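Local coordinates for protein NADPH-ferredoxin reductase FprA (PDB 1LQT) that transfers electrons between NADPH and ferredoxin through a bound FAD and may thereby supply electrons to P450 systems, at residues V53-P58 with T176-H181; N155-L160 with A205-L210; V425-E430 with R439-L444. All coordinates share one frame; numbering follows the deposited sequence.

Interaction 1. Residues V53-P58 with T176-H181; sequences VAPDHP and TDIADH. With FAD (flavin-adenine dinucleotide), chain H.
A type I beta turn from A54 to H57 meets an ST turn at T176 here, in the two-dinucleotide-binding-domain fold of a ferredoxin-NADP reductase. The beta turn is closed by H57 N bonding back to A54 O at 2.8 Å, and it puts P55 at its first corner with the ring directed at 176-181. Three consecutive residues receive that ring. T176 holds OG1 between its backbone N and carbonyl carbon (chi1 73°), where it accepts from I178 N at 3.1 Å; L173 O is its further partner. Turned this way, OG1 lies beside P55 CB, while CB and CG2 of T176 lean on the carbonyl oxygen of P55. D177 has its CG in the same crowded position (chi1 70°), which swings the carboxylate round so that OD1 comes to 3.4 Å from P55 CB. I178, its CG1 anti to the backbone N (chi1 -166°), crosses the proline obliquely, and P55 CG rests 3.9 Å from I178 CB. No direct hydrogen bond joins the two segments, so the fit is one of van der Waals contact, with D56 adding little: its carboxylate turns to a salt bridge with R164 of helix 157-167. The flavin lies on another side of the turn. V53 brings CG2, beside its own backbone N, to 3.6 Å from N5 of FAD, and the H57 ring stands obliquely to flavin O4, its NE2 bonded to E214. The same loop thus touches the flavin through V53 and, through P55, the lead-in to helix 180-186, whose N-cap is A179. A single water supplies the polar link between the segments: it donates to P55 O at 2.7 Å and accepts from D177 N at 3.0 Å.

Interaction 2. Residues N155-L160 with A205-L210; sequences NGNVAL and AAFTTL. With ODP (4-oxo-nicotinamide-adenine dinucleotide phosphate), chain I.
Three hydrogen bonds tie N155-L160, a turn and the first helical residues after it, to A205-L210. A206 N reaches N155 O at 2.8 Å, from above the carbonyl plane, and the other two make a reciprocal pair between N157 and T208. T208 N lies on an in-plane lone pair of N157 OD1 at 3.0 Å; N157 ND2 donates a hydrogen bond to T208 OG1 at 2.9 Å, which also bonds E211. Gripped at both ends, the amide is fixed in rotation, and ND2 adds a weak bond to ODP O2D. Van der Waals contact centres on the F207 ring. N155 O lies over one face, G156 O at the edge, 3.3 Å from CE1, and the apolar partner L160 puts CD2 obliquely 3.6 Å from CE1. Nucleotide binding uses backbone amides: N155 N bonds O3B, and V158 N bonds the phosphate oxygen O1N at 3.1 Å. G156, with no side chain, brings CA 3.4 Å from O1N, consistent with a Rossmann-type GxGxxA turn. A water joins N157 N, A206 O and ODP. The start of helix 157-167 lies beside that of helix 209-214, and N155 and L160 also pack on I196 of strand 193-197.

Interaction 3. Residues V425-E430 with R439-L444; sequences VIDAFE and RPRVKL
A salt-bridge network joins R441 to D427 and E430. CG of R441 sits between its backbone N and carbonyl carbon (chi1 68°), and a bend at chi3 (61°) brings the guanidinium to the two acids. It meets D427 end-on: NH1 and NH2 both bond to OD1, each at 2.8 Å, with the carboxylate and guanidinium nearly coplanar, 14° apart. NH1 takes the anti lone pair of OD1, whereas NH2 arrives almost along its C-O axis. The same NH1 holds E430 OE1 at 2.9 Å, again on the anti lone pair, but here the carboxylate is turned steeply across the guanidinium plane. Two acids thus share one arginine, and each has a second one: D427 OD2 pairs with R431 and E430 OE1 with R50. So many positive neighbours would be expected to favour the ionised carboxylates.

Two backbone amides of the loop are also bonded to E430. E430 O accepts from V442 N at 3.0 Å, from above its carbonyl plane, and E430 OE2 takes L444 N at 2.9 Å, also from above the plane of its carboxylate. This is a helix-loop-helix connection: after helix 420-434 the chain reverses and the loop runs back beside it towards helix 447-454. E430 grips that loop at two points, its carbonyl and its carboxylate. K443 CB packs by E430 OE2, and its extended chain takes NZ to the carbonyl oxygens of R50 and N133.

Apolar contact lies farther along. L444 puts its CD2 3.8 Å from F429 CE2, the two side chains crossing at about a right angle, while CD1 nears I426 CG2 at 4.3 Å. L450 and I453 of helix 447-454 also pack against L444.

From the N terminus, 53-58 follows helix 48-51 and waits more than a hundred residues for 176-181, so interaction 1 closes a long loop. Within that span 155-160 begins helix 157-167, and its partner 205-210 comes only after 176-181; interactions 1 and 2 therefore cross, their nearest atoms about 6 Å apart. Interaction 1 ties the flavin-side loop to the segment before helix 180-186; interaction 2 joins the starts of helices 157-167 and 209-214. Interaction 3 comes later in series and closes a short C-terminal turn after helix 420-434. It touches interaction 1: R439 forms a salt bridge with D180, tying the C-terminal loop to helix 180-186. Interactions 2 and 3 do not touch, with centres 29 Å apart.

Interaction 1. Residues V53-P58 with T176-H181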
loop_
_atom_site.group_PDB
_atom_site.type_symbol
_atom_site.label_atom_id
_atom_site.label_comp_id
_atom_site.label_asym_id
_atom_site.label_seq_id
_atom_site.Cartn_x
_atom_site.Cartn_y
_atom_site.Cartn_z
ATOM N N VAL A 53 -0.043 -6.170 -0.487
ATOM C CA VAL A 53 0.891 -7.243 -0.711
ATOM C C VAL A 53 0.324 -8.154 -1.790
ATOM O O VAL A 53 -0.847 -8.551 -1.753
ATOM C CB VAL A 53 1.182 -8.017 0.593
ATOM C CG1 VAL A 53 2.087 -9.190 0.312
ATOM C CG2 VAL A 53 1.800 -7.112 1.649
ATOM N N ALA A 54 1.150 -8.492 -2.768
ATOM C CA ALA A 54 0.697 -9.226 -3.913
ATOM C C ALA A 54 0.202 -10.623 -3.555
ATOM O O ALA A 54 0.691 -11.234 -2.609
ATOM C CB ALA A 54 1.825 -9.321 -4.913
ATOM N N PRO A 55 -0.737 -11.142 -4.341
ATOM C CA PRO A 55 -1.280 -12.481 -4.034
ATOM C C PRO A 55 -0.250 -13.607 -4.190
ATOM O O PRO A 55 -0.441 -14.666 -3.642
ATOM C CB PRO A 55 -2.468 -12.593 -4.987
ATOM C CG PRO A 55 -2.132 -11.690 -6.103
ATOM C CD PRO A 55 -1.454 -10.492 -5.452
ATOM N N ASP A 56 0.809 -13.361 -4.962
ATOM C CA ASP A 56 1.917 -14.304 -5.060
ATOM C C ASP A 56 3.010 -14.028 -4.042
ATOM O O ASP A 56 4.096 -14.600 -4.122
ATOM C CB ASP A 56 2.459 -14.380 -6.489
ATOM C CG ASP A 56 3.069 -13.091 -6.965
ATOM O OD1 ASP A 56 2.759 -12.020 -6.383
ATOM O OD2 ASP A 56 3.851 -13.099 -7.947
ATOM N N HIS A 57 2.712 -13.196 -3.033
ATOM C CA HIS A 57 3.627 -12.934 -1.912
ATOM C C HIS A 57 2.932 -13.341 -0.582
ATOM O O HIS A 57 2.851 -12.550 0.366
ATOM C CB HIS A 57 4.043 -11.445 -1.843
ATOM C CG HIS A 57 5.095 -11.046 -2.837
ATOM N ND1 HIS A 57 5.269 -9.752 -3.250
ATOM C CD2 HIS A 57 6.134 -11.736 -3.362
ATOM C CE1 HIS A 57 6.280 -9.684 -4.095
ATOM N NE2 HIS A 57 6.807 -10.886 -4.205
ATOM N N PRO A 58 2.421 -14.561 -0.469
ATOM C CA PRO A 58 1.701 -14.924 0.761
ATOM C C PRO A 58 2.551 -14.963 2.016
ATOM O O PRO A 58 2.035 -14.741 3.123
ATOM C CB PRO A 58 1.173 -16.339 0.467
ATOM C CG PRO A 58 2.165 -16.891 -0.512
ATOM C CD PRO A 58 2.461 -15.705 -1.410
ATOM N N THR A 176 -3.689 -18.708 -5.814
ATOM C CA THR A 176 -3.452 -17.627 -4.866
ATOM C C THR A 176 -4.791 -17.033 -4.441
ATOM O O THR A 176 -5.842 -17.371 -4.991
ATOM C CB THR A 176 -2.590 -16.480 -5.466
ATOM O OG1 THR A 176 -3.375 -15.722 -6.408
ATOM C CG2 THR A 176 -1.320 -16.991 -6.125
ATOM N N ASP A 177 -4.735 -16.078 -3.526
ATOM C CA ASP A 177 -5.918 -15.359 -3.087
ATOM C C ASP A 177 -6.233 -14.145 -3.930
ATOM O O ASP A 177 -7.002 -13.287 -3.510
ATOM C CB ASP A 177 -5.820 -15.004 -1.595
ATOM C CG ASP A 177 -4.811 -13.966 -1.277
ATOM O OD1 ASP A 177 -4.161 -13.406 -2.191
ATOM O OD2 ASP A 177 -4.672 -13.643 -0.059
ATOM N N ILE A 178 -5.723 -14.095 -5.150
ATOM C CA ILE A 178 -6.087 -13.046 -6.096
ATOM C C ILE A 178 -7.602 -12.984 -6.247
ATOM O O ILE A 178 -8.303 -14.004 -6.179
ATOM C CB ILE A 178 -5.395 -13.309 -7.464
ATOM C CG1 ILE A 178 -5.455 -12.079 -8.367
ATOM C CG2 ILE A 178 -5.975 -14.563 -8.132
ATOM C CD1 ILE A 178 -4.561 -12.207 -9.589
ATOM N N ALA A 179 -8.120 -11.794 -6.514
ATOM C CA ALA A 179 -9.533 -11.628 -6.762
ATOM C C ALA A 179 -9.987 -12.495 -7.936
ATOM O O ALA A 179 -9.357 -12.509 -9.003
ATOM C CB ALA A 179 -9.819 -10.191 -7.101
ATOM N N ASP A 180 -11.145 -13.124 -7.791
ATOM C CA ASP A 180 -11.686 -13.922 -8.876
ATOM C C ASP A 180 -11.915 -13.082 -10.128
ATOM O O ASP A 180 -11.685 -13.577 -11.242
ATOM C CB ASP A 180 -12.983 -14.597 -8.472
ATOM C CG ASP A 180 -12.790 -15.881 -7.725
ATOM O OD1 ASP A 180 -11.675 -16.430 -7.699
ATOM O OD2 ASP A 180 -13.800 -16.434 -7.223
ATOM N N HIS A 181 -12.334 -11.823 -10.005
ATOM C CA HIS A 181 -12.575 -11.031 -11.187
ATOM C C HIS A 181 -11.289 -10.750 -11.967
ATOM O O HIS A 181 -11.290 -10.628 -13.194
ATOM C CB HIS A 181 -13.365 -9.753 -10.812
ATOM C CG HIS A 181 -12.757 -8.879 -9.735
ATOM N ND1 HIS A 181 -13.462 -8.437 -8.622
ATOM C CD2 HIS A 181 -11.544 -8.276 -9.663
ATOM C CE1 HIS A 181 -12.696 -7.624 -7.903
ATOM N NE2 HIS A 181 -11.531 -7.511 -8.511
HETATM P PA FAD H . -2.026 0.707 5.497
HETATM O O1A FAD H . -2.406 1.303 4.202
HETATM O O2A FAD H . -1.495 -0.678 5.551
HETATM O O5B FAD H . -3.296 0.742 6.470
HETATM C C5B FAD H . -4.141 1.898 6.502
HETATM C C4B FAD H . -5.497 1.428 7.015
HETATM O O4B FAD H . -6.251 2.596 7.332
HETATM C C3B FAD H . -6.313 0.633 5.989
HETATM O O3B FAD H . -6.848 -0.550 6.535
HETATM C C2B FAD H . -7.370 1.619 5.570
HETATM O O2B FAD H . -8.561 1.064 5.062
HETATM C C1B FAD H . -7.573 2.420 6.863
HETATM N N9A FAD H . -8.170 3.736 6.679
HETATM C C8A FAD H . -7.781 4.683 5.772
HETATM N N7A FAD H . -8.511 5.788 5.863
HETATM C C5A FAD H . -9.435 5.522 6.855
HETATM C C6A FAD H . -10.470 6.295 7.384
HETATM N N6A FAD H . -10.731 7.539 7.013
HETATM N N1A FAD H . -11.207 5.733 8.382
HETATM C C2A FAD H . -10.910 4.478 8.813
HETATM N N3A FAD H . -9.931 3.687 8.354
HETATM C C4A FAD H . -9.221 4.255 7.374
HETATM N N1 FAD H . 5.738 -4.423 2.606
HETATM C C2 FAD H . 6.407 -5.583 2.859
HETATM O O2 FAD H . 7.067 -5.721 3.871
HETATM N N3 FAD H . 6.346 -6.606 1.926
HETATM C C4 FAD H . 5.584 -6.564 0.795
HETATM O O4 FAD H . 5.542 -7.539 0.011
HETATM C C4X FAD H . 4.858 -5.389 0.569
HETATM N N5 FAD H . 4.046 -5.274 -0.538
HETATM C C5X FAD H . 3.372 -4.102 -0.767
HETATM C C6 FAD H . 2.583 -3.972 -1.884
HETATM C C7 FAD H . 1.945 -2.786 -2.200
HETATM C C7M FAD H . 1.076 -2.695 -3.424
HETATM C C8 FAD H . 2.089 -1.703 -1.324
HETATM C C8M FAD H . 1.437 -0.381 -1.628
HETATM C C9 FAD H . 2.867 -1.825 -0.175
HETATM C C9A FAD H . 3.516 -3.016 0.120
HETATM N N10 FAD H . 4.320 -3.154 1.257
HETATM C C10 FAD H . 4.969 -4.339 1.495
HETATM C "C1'" FAD H . 4.461 -2.057 2.259
HETATM C "C2'" FAD H . 3.373 -2.137 3.329
HETATM O "O2'" FAD H . 2.140 -2.343 2.687
HETATM C "C3'" FAD H . 3.343 -0.824 4.135
HETATM O "O3'" FAD H . 4.578 -0.620 4.815
HETATM C "C4'" FAD H . 2.309 -0.771 5.260
HETATM O "O4'" FAD H . 1.123 -1.479 4.912
HETATM C "C5'" FAD H . 1.969 0.679 5.605
HETATM O "O5'" FAD H . 1.170 0.601 6.793
HETATM P P FAD H . 0.140 1.715 7.258
HETATM O O1P FAD H . -0.404 1.188 8.530
HETATM O O2P FAD H . 0.726 3.089 7.266
HETATM O O3P FAD H . -0.986 1.769 6.142
HETATM O O HOH W 1 -2.117 -16.054 -2.077
#

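Interaction 2. Residues N155-L160 with A205-L210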
loop_
_atom_site.group_PDB
_atom_site.type_symbol
_atom_site.label_atom_id
_atom_site.label_comp_id
_atom_site.label_asym_id
_atom_site.label_seq_id
_atom_site.Cartn_x
_atom_site.Cartn_y
_atom_site.Cartn_z
ATOM N N ASN A 155 9.903 2.678 -10.916
ATOM C CA ASN A 155 10.973 1.751 -10.571
ATOM C C ASN A 155 10.988 1.406 -9.087
ATOM O O ASN A 155 12.050 1.231 -8.506
ATOM C CB ASN A 155 12.349 2.291 -11.006
ATOM C CG ASN A 155 12.748 2.013 -12.468
ATOM O OD1 ASN A 155 13.850 2.421 -12.816
ATOM N ND2 ASN A 155 11.914 1.379 -13.278
ATOM N N GLY A 156 9.802 1.264 -8.496
ATOM C CA GLY A 156 9.682 0.699 -7.176
ATOM C C GLY A 156 9.144 -0.712 -7.220
ATOM O O GLY A 156 8.758 -1.235 -8.272
ATOM N N ASN A 157 9.108 -1.351 -6.061
ATOM C CA ASN A 157 8.656 -2.725 -6.031
ATOM C C ASN A 157 7.197 -2.882 -6.438
ATOM O O ASN A 157 6.825 -3.952 -6.901
ATOM C CB ASN A 157 8.893 -3.333 -4.640
ATOM C CG ASN A 157 10.347 -3.625 -4.360
ATOM O OD1 ASN A 157 11.123 -3.948 -5.241
ATOM N ND2 ASN A 157 10.712 -3.537 -3.085
ATOM N N VAL A 158 6.364 -1.863 -6.274
ATOM C CA VAL A 158 4.989 -2.031 -6.718
ATOM C C VAL A 158 4.936 -2.200 -8.245
ATOM O O VAL A 158 4.107 -2.911 -8.780
ATOM C CB VAL A 158 4.083 -0.899 -6.214
ATOM C CG1 VAL A 158 2.679 -1.033 -6.793
ATOM C CG2 VAL A 158 4.044 -0.900 -4.704
ATOM N N ALA A 159 5.847 -1.538 -8.972
ATOM C CA ALA A 159 5.911 -1.722 -10.414
ATOM C C ALA A 159 6.193 -3.182 -10.771
ATOM O O ALA A 159 5.641 -3.711 -11.716
ATOM C CB ALA A 159 6.970 -0.831 -11.031
ATOM N N LEU A 160 7.056 -3.816 -9.982
ATOM C CA LEU A 160 7.321 -5.231 -10.197
ATOM C C LEU A 160 6.088 -6.057 -9.906
ATOM O O LEU A 160 5.797 -6.976 -10.663
ATOM C CB LEU A 160 8.465 -5.699 -9.328
ATOM C CG LEU A 160 9.790 -5.011 -9.552
ATOM C CD1 LEU A 160 10.850 -5.598 -8.621
ATOM C CD2 LEU A 160 10.230 -5.107 -11.000
ATOM N N ALA A 205 17.137 3.108 -8.888
ATOM C CA ALA A 205 15.924 2.306 -8.773
ATOM C C ALA A 205 15.597 2.072 -7.299
ATOM O O ALA A 205 16.483 1.919 -6.447
ATOM C CB ALA A 205 16.073 0.998 -9.463
ATOM N N ALA A 206 14.300 2.027 -6.999
ATOM C CA ALA A 206 13.803 1.775 -5.648
ATOM C C ALA A 206 13.504 0.288 -5.410
ATOM O O ALA A 206 13.107 -0.106 -4.317
ATOM C CB ALA A 206 12.592 2.646 -5.334
ATOM N N PHE A 207 13.696 -0.553 -6.411
ATOM C CA PHE A 207 13.542 -1.987 -6.272
ATOM C C PHE A 207 14.456 -2.524 -5.214
ATOM O O PHE A 207 15.552 -2.000 -4.980
ATOM C CB PHE A 207 14.034 -2.702 -7.555
ATOM C CG PHE A 207 13.359 -2.260 -8.830
ATOM C CD1 PHE A 207 11.976 -2.174 -8.937
ATOM C CD2 PHE A 207 14.109 -1.996 -9.963
ATOM C CE1 PHE A 207 11.396 -1.804 -10.117
ATOM C CE2 PHE A 207 13.536 -1.604 -11.138
ATOM C CZ PHE A 207 12.185 -1.497 -11.211
ATOM N N THR A 208 14.048 -3.648 -4.636
ATOM C CA THR A 208 14.933 -4.401 -3.762
ATOM C C THR A 208 15.252 -5.763 -4.393
ATOM O O THR A 208 14.643 -6.189 -5.356
ATOM C CB THR A 208 14.431 -4.468 -2.310
ATOM O OG1 THR A 208 13.075 -4.913 -2.281
ATOM C CG2 THR A 208 14.465 -3.070 -1.692
ATOM N N THR A 209 16.263 -6.422 -3.833
ATOM C CA THR A 209 16.929 -7.466 -4.591
ATOM C C THR A 209 16.163 -8.757 -4.750
ATOM O O THR A 209 16.102 -9.317 -5.835
ATOM C CB THR A 209 18.295 -7.741 -3.980
ATOM O OG1 THR A 209 19.002 -6.509 -3.722
ATOM C CG2 THR A 209 19.151 -8.570 -4.932
ATOM N N LEU A 210 15.561 -9.250 -3.670
ATOM C CA LEU A 210 14.801 -10.482 -3.763
ATOM C C LEU A 210 13.703 -10.370 -4.799
ATOM O O LEU A 210 13.461 -11.276 -5.596
ATOM C CB LEU A 210 14.248 -10.860 -2.399
ATOM C CG LEU A 210 13.327 -12.076 -2.411
ATOM C CD1 LEU A 210 14.049 -13.332 -2.811
ATOM C CD2 LEU A 210 12.725 -12.230 -1.027
HETATM O O1X ODP I . 13.105 8.882 -9.764
HETATM P P2B ODP I . 12.386 8.324 -8.574
HETATM O O2X ODP I . 13.267 7.520 -7.640
HETATM O O3X ODP I . 11.582 9.368 -7.817
HETATM O O2B ODP I . 11.341 7.292 -9.242
HETATM C C2B ODP I . 10.192 6.809 -8.551
HETATM C C3B ODP I . 10.283 5.378 -8.075
HETATM O O3B ODP I . 10.941 4.578 -9.047
HETATM C C1B ODP I . 9.048 6.742 -9.495
HETATM N N9A ODP I . 8.451 7.991 -9.896
HETATM C C8A ODP I . 7.888 8.960 -9.103
HETATM N N7A ODP I . 7.375 9.945 -9.818
HETATM C C5A ODP I . 7.599 9.620 -11.135
HETATM C C4A ODP I . 8.281 8.402 -11.179
HETATM N N3A ODP I . 8.657 7.758 -12.313
HETATM C C2A ODP I . 8.332 8.410 -13.443
HETATM N N1A ODP I . 7.659 9.594 -13.496
HETATM C C6A ODP I . 7.284 10.213 -12.337
HETATM N N6A ODP I . 6.566 11.339 -12.448
HETATM O O4B ODP I . 8.094 5.969 -8.792
HETATM C C4B ODP I . 8.808 4.977 -8.039
HETATM C C5B ODP I . 8.241 4.912 -6.651
HETATM O O5B ODP I . 8.833 3.813 -5.998
HETATM P PA ODP I . 8.625 3.635 -4.426
HETATM O O1A ODP I . 9.425 2.489 -4.002
HETATM O O2A ODP I . 8.813 4.916 -3.714
HETATM O O3 ODP I . 7.058 3.345 -4.327
HETATM P PN ODP I . 6.163 2.006 -4.570
HETATM O O1N ODP I . 6.704 1.200 -5.686
HETATM O O2N ODP I . 4.781 2.526 -4.618
HETATM O O5D ODP I . 6.409 1.171 -3.256
HETATM C C5D ODP I . 5.952 1.715 -1.990
HETATM C C4D ODP I . 6.695 1.013 -0.874
HETATM O O4D ODP I . 6.216 -0.309 -0.661
HETATM C C1D ODP I . 7.315 -1.222 -0.713
HETATM C C2D ODP I . 8.354 -0.521 -1.482
HETATM O O2D ODP I . 9.610 -1.095 -1.449
HETATM C C3D ODP I . 8.193 0.912 -1.134
HETATM O O3D ODP I . 8.924 1.164 0.047
HETATM N N1N ODP I . 6.907 -2.533 -1.076
HETATM C C2N ODP I . 7.740 -3.604 -0.679
HETATM C C3N ODP I . 7.613 -4.789 -1.326
HETATM C C7N ODP I . 8.599 -5.860 -0.836
HETATM N N7N ODP I . 8.522 -7.014 -1.446
HETATM O O7N ODP I . 9.398 -5.548 0.074
HETATM C C4N ODP I . 6.731 -5.014 -2.392
HETATM O O99 ODP I . 6.659 -6.102 -3.040
HETATM C C5N ODP I . 5.895 -3.875 -2.799
HETATM C C6N ODP I . 6.020 -2.637 -2.131
HETATM O O HOH W 2 10.355 -0.026 -3.841
#

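Interaction 3. Residues V425-E430 with R439-L444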
loop_
_atom_site.group_PDB
_atom_site.type_symbol
_atom_site.label_atom_id
_atom_site.label_comp_id
_atom_site.label_asym_id
_atom_site.label_seq_id
_atom_site.Cartn_x
_atom_site.Cartn_y
_atom_site.Cartn_z
ATOM N N VAL A 425 -15.937 -14.208 11.189
ATOM C CA VAL A 425 -16.853 -14.936 10.303
ATOM C C VAL A 425 -16.490 -14.680 8.844
ATOM O O VAL A 425 -16.395 -15.631 8.071
ATOM C CB VAL A 425 -18.322 -14.557 10.588
ATOM C CG1 VAL A 425 -19.264 -15.260 9.647
ATOM C CG2 VAL A 425 -18.679 -14.879 12.036
ATOM N N ILE A 426 -16.297 -13.431 8.448
ATOM C CA ILE A 426 -15.818 -13.130 7.103
ATOM C C ILE A 426 -14.555 -13.929 6.794
ATOM O O ILE A 426 -14.437 -14.536 5.744
ATOM C CB ILE A 426 -15.548 -11.627 6.940
ATOM C CG1 ILE A 426 -16.866 -10.832 6.956
ATOM C CG2 ILE A 426 -14.764 -11.346 5.649
ATOM C CD1 ILE A 426 -16.684 -9.318 7.067
ATOM N N ASP A 427 -13.588 -13.876 7.714
ATOM C CA ASP A 427 -12.316 -14.546 7.528
ATOM C C ASP A 427 -12.512 -16.046 7.302
ATOM O O ASP A 427 -11.942 -16.632 6.381
ATOM C CB ASP A 427 -11.452 -14.267 8.746
ATOM C CG ASP A 427 -10.095 -14.877 8.676
ATOM O OD1 ASP A 427 -9.473 -14.836 7.601
ATOM O OD2 ASP A 427 -9.636 -15.445 9.670
ATOM N N ALA A 428 -13.311 -16.661 8.161
ATOM C CA ALA A 428 -13.561 -18.076 8.029
ATOM C C ALA A 428 -14.236 -18.402 6.708
ATOM O O ALA A 428 -13.908 -19.413 6.078
ATOM C CB ALA A 428 -14.404 -18.543 9.196
ATOM N N PHE A 429 -15.188 -17.583 6.309
ATOM C CA PHE A 429 -15.872 -17.791 5.041
ATOM C C PHE A 429 -14.886 -17.770 3.886
ATOM O O PHE A 429 -14.910 -18.636 3.018
ATOM C CB PHE A 429 -16.928 -16.697 4.896
ATOM C CG PHE A 429 -17.851 -16.854 3.722
ATOM C CD1 PHE A 429 -19.138 -17.359 3.885
ATOM C CD2 PHE A 429 -17.461 -16.467 2.444
ATOM C CE1 PHE A 429 -19.998 -17.456 2.828
ATOM C CE2 PHE A 429 -18.309 -16.590 1.394
ATOM C CZ PHE A 429 -19.580 -17.088 1.587
ATOM N N GLU A 430 -14.026 -16.765 3.853
ATOM C CA GLU A 430 -13.087 -16.607 2.766
ATOM C C GLU A 430 -12.097 -17.753 2.720
ATOM O O GLU A 430 -11.812 -18.298 1.669
ATOM C CB GLU A 430 -12.371 -15.268 2.891
ATOM C CG GLU A 430 -13.254 -14.050 2.693
ATOM C CD GLU A 430 -12.465 -12.756 2.707
ATOM O OE1 GLU A 430 -11.374 -12.736 3.329
ATOM O OE2 GLU A 430 -12.914 -11.771 2.091
ATOM N N ARG A 439 -6.251 -22.582 -2.622
ATOM C CA ARG A 439 -5.994 -21.169 -2.416
ATOM C C ARG A 439 -6.067 -20.830 -0.939
ATOM O O ARG A 439 -6.845 -21.459 -0.215
ATOM C CB ARG A 439 -7.036 -20.342 -3.170
ATOM C CG ARG A 439 -7.130 -20.695 -4.650
ATOM C CD ARG A 439 -8.334 -20.152 -5.347
ATOM N NE ARG A 439 -8.259 -18.713 -5.549
ATOM C CZ ARG A 439 -9.183 -18.001 -6.187
ATOM N NH1 ARG A 439 -10.292 -18.551 -6.660
ATOM N NH2 ARG A 439 -9.045 -16.691 -6.317
ATOM N N PRO A 440 -5.336 -19.822 -0.462
ATOM C CA PRO A 440 -5.458 -19.478 0.955
ATOM C C PRO A 440 -6.860 -18.994 1.327
ATOM O O PRO A 440 -7.329 -19.244 2.426
ATOM C CB PRO A 440 -4.392 -18.382 1.148
ATOM C CG PRO A 440 -3.412 -18.630 0.049
ATOM C CD PRO A 440 -4.198 -19.118 -1.095
ATOM N N ARG A 441 -7.469 -18.276 0.399
ATOM C CA ARG A 441 -8.813 -17.775 0.592
ATOM C C ARG A 441 -9.342 -17.313 -0.758
ATOM O O ARG A 441 -8.572 -17.116 -1.700
ATOM C CB ARG A 441 -8.869 -16.616 1.593
ATOM C CG ARG A 441 -8.205 -15.357 1.112
ATOM C CD ARG A 441 -8.277 -14.202 2.115
ATOM N NE ARG A 441 -7.614 -14.519 3.374
ATOM C CZ ARG A 441 -8.170 -14.529 4.607
ATOM N NH1 ARG A 441 -9.447 -14.205 4.844
ATOM N NH2 ARG A 441 -7.415 -14.867 5.633
ATOM N N VAL A 442 -10.660 -17.130 -0.819
ATOM C CA VAL A 442 -11.294 -16.391 -1.918
ATOM C C VAL A 442 -11.979 -15.240 -1.254
ATOM O O VAL A 442 -12.847 -15.428 -0.419
ATOM C CB VAL A 442 -12.283 -17.237 -2.748
ATOM C CG1 VAL A 442 -12.877 -16.401 -3.840
ATOM C CG2 VAL A 442 -11.629 -18.469 -3.290
ATOM N N LYS A 443 -11.563 -14.035 -1.599
ATOM C CA LYS A 443 -12.055 -12.846 -0.955
ATOM C C LYS A 443 -13.406 -12.410 -1.453
ATOM O O LYS A 443 -13.729 -12.503 -2.623
ATOM C CB LYS A 443 -11.065 -11.705 -1.152
ATOM C CG LYS A 443 -9.765 -11.882 -0.418
ATOM C CD LYS A 443 -8.815 -10.750 -0.729
ATOM C CE LYS A 443 -7.524 -10.897 -0.001
ATOM N NZ LYS A 443 -6.537 -9.826 -0.442
ATOM N N LEU A 444 -14.183 -11.872 -0.512
ATOM C CA LEU A 444 -15.426 -11.184 -0.811
ATOM C C LEU A 444 -15.006 -9.771 -1.273
ATOM O O LEU A 444 -14.373 -9.019 -0.530
ATOM C CB LEU A 444 -16.282 -11.149 0.447
ATOM C CG LEU A 444 -16.756 -12.527 0.911
ATOM C CD1 LEU A 444 -17.206 -12.464 2.338
ATOM C CD2 LEU A 444 -17.885 -13.027 0.024
#